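Local coordinates for signal recognition particle 54 kDa protein (Aeropyrum pernix, PDB 7EPK) that belongs to the SRP54 family, pairing a P-loop GTPase domain that holds GDP with helical bundle and signal peptide binding domains, at residues A[100-105]-A[230-235]. Sequence-based numbering, arbitrary orientation.
Sequences LLVGVQ and ERFHKS. With GDP (guanosine-5'-diphosphate), chain B.
With CG roughly opposite its own carbonyl carbon (chi1 -87°), F232 swings its ring out from helix 225-235 toward the end of strand 97-102 and lays one face against the backbone of G103. V104 holds CG1 anti to the carbonyl carbon (chi1 -58°), and this methyl lies near the ring plane at its edge, 3.8 Å from F232 CE2, with V104 roughly square to F232. V102 approaches obliquely, its CB 4.0 Å from F232 CD1 and its CG2 more loosely placed against the same atom; the V102 and F232 side chains point past one another. Between the valines G103 CA makes a CH-pi contact, 4.2 Å from the F232 ring centroid and 25° off the normal, while G103 N lies over the same ring toward its rim. The G103 backbone takes a conformation suited to glycine, and K109 NZ hydrogen-bonds to G103 O. On the helix, S235 OG donates to F232 O (3.1 Å), tilted from the carbonyl plane. L198 of helix 194-208 and L215 of strand 212-218 also touch F232. V104 and Q105 already line the GDP pocket, Q105 CG lying 3.4 Å from GDP O1B. The contact is thus dispersive: an aromatic ring packs behind the start of what is probably the Walker A P-loop, and polar bonds to the nucleotide come from neighbours such as K109 and T110.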
loop_
_atom_site.group_PDB
_atom_site.type_symbol
_atom_site.label_atom_id
_atom_site.label_comp_id
_atom_site.label_asym_id
_atom_site.label_seq_id
_atom_site.Cartn_x
_atom_site.Cartn_y
_atom_site.Cartn_z
ATOM N N LEU A 100 -0.902 -17.155 17.867
ATOM C CA LEU A 100 -0.540 -16.943 19.291
ATOM C C LEU A 100 -0.281 -15.460 19.544
ATOM O O LEU A 100 0.744 -14.945 19.084
ATOM C CB LEU A 100 0.689 -17.784 19.640
ATOM C CG LEU A 100 1.203 -17.631 21.077
ATOM C CD1 LEU A 100 0.143 -18.031 22.082
ATOM C CD2 LEU A 100 2.481 -18.436 21.296
ATOM N N LEU A 101 -1.133 -14.821 20.333
ATOM C CA LEU A 101 -0.881 -13.462 20.889
ATOM C C LEU A 101 0.224 -13.506 21.970
ATOM O O LEU A 101 0.313 -14.467 22.747
ATOM C CB LEU A 101 -2.213 -12.930 21.430
ATOM C CG LEU A 101 -3.090 -12.218 20.403
ATOM C CD1 LEU A 101 -2.919 -12.802 19.009
ATOM C CD2 LEU A 101 -4.545 -12.229 20.816
ATOM N N VAL A 102 1.103 -12.517 21.995
ATOM C CA VAL A 102 2.139 -12.370 23.055
ATOM C C VAL A 102 2.274 -10.871 23.304
ATOM O O VAL A 102 1.776 -10.098 22.476
ATOM C CB VAL A 102 3.484 -13.048 22.700
ATOM C CG1 VAL A 102 3.327 -14.546 22.476
ATOM C CG2 VAL A 102 4.182 -12.420 21.505
ATOM N N GLY A 103 2.862 -10.491 24.440
ATOM C CA GLY A 103 2.839 -9.107 24.954
ATOM C C GLY A 103 2.657 -9.075 26.460
ATOM O O GLY A 103 2.299 -10.109 27.022
ATOM N N VAL A 104 2.916 -7.910 27.062
ATOM C CA VAL A 104 2.790 -7.623 28.522
ATOM C C VAL A 104 1.386 -7.101 28.817
ATOM O O VAL A 104 0.808 -6.352 27.983
ATOM C CB VAL A 104 3.831 -6.606 29.029
ATOM C CG1 VAL A 104 5.251 -7.073 28.769
ATOM C CG2 VAL A 104 3.602 -5.217 28.449
ATOM N N GLN A 105 0.932 -7.394 30.037
ATOM C CA GLN A 105 -0.436 -7.108 30.522
ATOM C C GLN A 105 -0.678 -5.609 30.346
ATOM O O GLN A 105 0.293 -4.842 30.385
ATOM C CB GLN A 105 -0.565 -7.618 31.955
ATOM C CG GLN A 105 -1.980 -7.557 32.525
ATOM C CD GLN A 105 -2.110 -8.365 33.798
ATOM O OE1 GLN A 105 -1.134 -8.900 34.325
ATOM N NE2 GLN A 105 -3.331 -8.477 34.290
ATOM N N GLU A 230 12.856 -7.740 21.478
ATOM C CA GLU A 230 13.997 -8.705 21.605
ATOM C C GLU A 230 13.592 -9.822 22.579
ATOM O O GLU A 230 13.724 -11.015 22.262
ATOM C CB GLU A 230 15.279 -8.009 22.093
ATOM C CG GLU A 230 15.829 -6.906 21.176
ATOM C CD GLU A 230 16.856 -5.918 21.758
ATOM O OE1 GLU A 230 17.456 -5.163 20.963
ATOM O OE2 GLU A 230 17.063 -5.882 23.006
ATOM N N ARG A 231 13.091 -9.446 23.745
ATOM C CA ARG A 231 12.711 -10.426 24.786
ATOM C C ARG A 231 11.690 -11.417 24.220
ATOM O O ARG A 231 11.915 -12.639 24.331
ATOM C CB ARG A 231 12.144 -9.715 26.012
ATOM C CG ARG A 231 13.141 -9.598 27.152
ATOM C CD ARG A 231 13.352 -8.157 27.537
ATOM N NE ARG A 231 12.093 -7.485 27.829
ATOM C CZ ARG A 231 11.971 -6.169 27.941
ATOM N NH1 ARG A 231 13.040 -5.400 27.801
ATOM N NH2 ARG A 231 10.791 -5.626 28.194
ATOM N N PHE A 232 10.591 -10.913 23.665
ATOM C CA PHE A 232 9.465 -11.764 23.208
ATOM C C PHE A 232 9.886 -12.555 21.968
ATOM O O PHE A 232 9.473 -13.719 21.824
ATOM C CB PHE A 232 8.204 -10.926 23.017
ATOM C CG PHE A 232 7.409 -10.788 24.289
ATOM C CD1 PHE A 232 6.693 -11.865 24.789
ATOM C CD2 PHE A 232 7.404 -9.598 24.998
ATOM C CE1 PHE A 232 5.965 -11.742 25.962
ATOM C CE2 PHE A 232 6.666 -9.469 26.165
ATOM C CZ PHE A 232 5.945 -10.541 26.643
ATOM N N HIS A 233 10.720 -11.959 21.126
ATOM C CA HIS A 233 11.196 -12.572 19.859
ATOM C C HIS A 233 12.087 -13.784 20.157
ATOM O O HIS A 233 12.177 -14.682 19.291
ATOM C CB HIS A 233 11.910 -11.518 19.005
ATOM C CG HIS A 233 12.275 -11.990 17.642
ATOM N ND1 HIS A 233 11.475 -11.736 16.549
ATOM C CD2 HIS A 233 13.339 -12.695 17.200
ATOM C CE1 HIS A 233 12.046 -12.247 15.479
ATOM N NE2 HIS A 233 13.189 -12.840 15.850
ATOM N N LYS A 234 12.743 -13.790 21.318
ATOM C CA LYS A 234 13.674 -14.867 21.731
ATOM C C LYS A 234 12.837 -16.114 22.000
ATOM O O LYS A 234 13.159 -17.162 21.427
ATOM C CB LYS A 234 14.488 -14.417 22.950
ATOM C CG LYS A 234 15.781 -15.177 23.225
ATOM C CD LYS A 234 16.540 -14.659 24.439
ATOM C CE LYS A 234 18.010 -14.395 24.175
ATOM N NZ LYS A 234 18.531 -13.287 25.010
ATOM N N SER A 235 11.791 -15.985 22.820
ATOM C CA SER A 235 10.948 -17.110 23.327
ATOM C C SER A 235 10.033 -17.636 22.213
ATOM O O SER A 235 9.960 -18.850 22.025
ATOM C CB SER A 235 10.133 -16.687 24.530
ATOM O OG SER A 235 9.138 -15.745 24.154
HETATM P PB GDP B . -4.162 -7.159 28.235
HETATM O O1B GDP B . -3.734 -7.261 29.683
HETATM O O2B GDP B . -2.956 -7.055 27.321
HETATM O O3B GDP B . -5.158 -8.211 27.774
HETATM O O3A GDP B . -4.964 -5.780 28.028
HETATM P PA GDP B . -6.584 -5.639 27.962
HETATM O O1A GDP B . -7.093 -6.177 29.292
HETATM O O2A GDP B . -7.146 -6.063 26.626
HETATM O "O5'" GDP B . -6.869 -4.063 27.966
HETATM C "C5'" GDP B . -6.170 -3.155 28.837
HETATM C "C4'" GDP B . -6.746 -1.771 28.596
HETATM O "O4'" GDP B . -6.400 -1.351 27.269
HETATM C "C3'" GDP B . -8.271 -1.790 28.650
HETATM O "O3'" GDP B . -8.726 -0.695 29.440
HETATM C "C2'" GDP B . -8.729 -1.691 27.202
HETATM O "O2'" GDP B . -10.013 -1.057 27.115
HETATM C "C1'" GDP B . -7.577 -0.897 26.564
HETATM N N9 GDP B . -7.354 -0.955 25.068
HETATM C C8 GDP B . -7.006 -2.019 24.317
HETATM N N7 GDP B . -6.859 -1.689 23.004
HETATM C C5 GDP B . -7.088 -0.380 22.909
HETATM C C6 GDP B . -7.092 0.604 21.824
HETATM O O6 GDP B . -6.849 0.252 20.657
HETATM N N1 GDP B . -7.395 1.874 22.116
HETATM C C2 GDP B . -7.686 2.273 23.371
HETATM N N2 GDP B . -7.971 3.581 23.591
HETATM N N3 GDP B . -7.697 1.416 24.425
HETATM C C4 GDP B . -7.413 0.101 24.253
#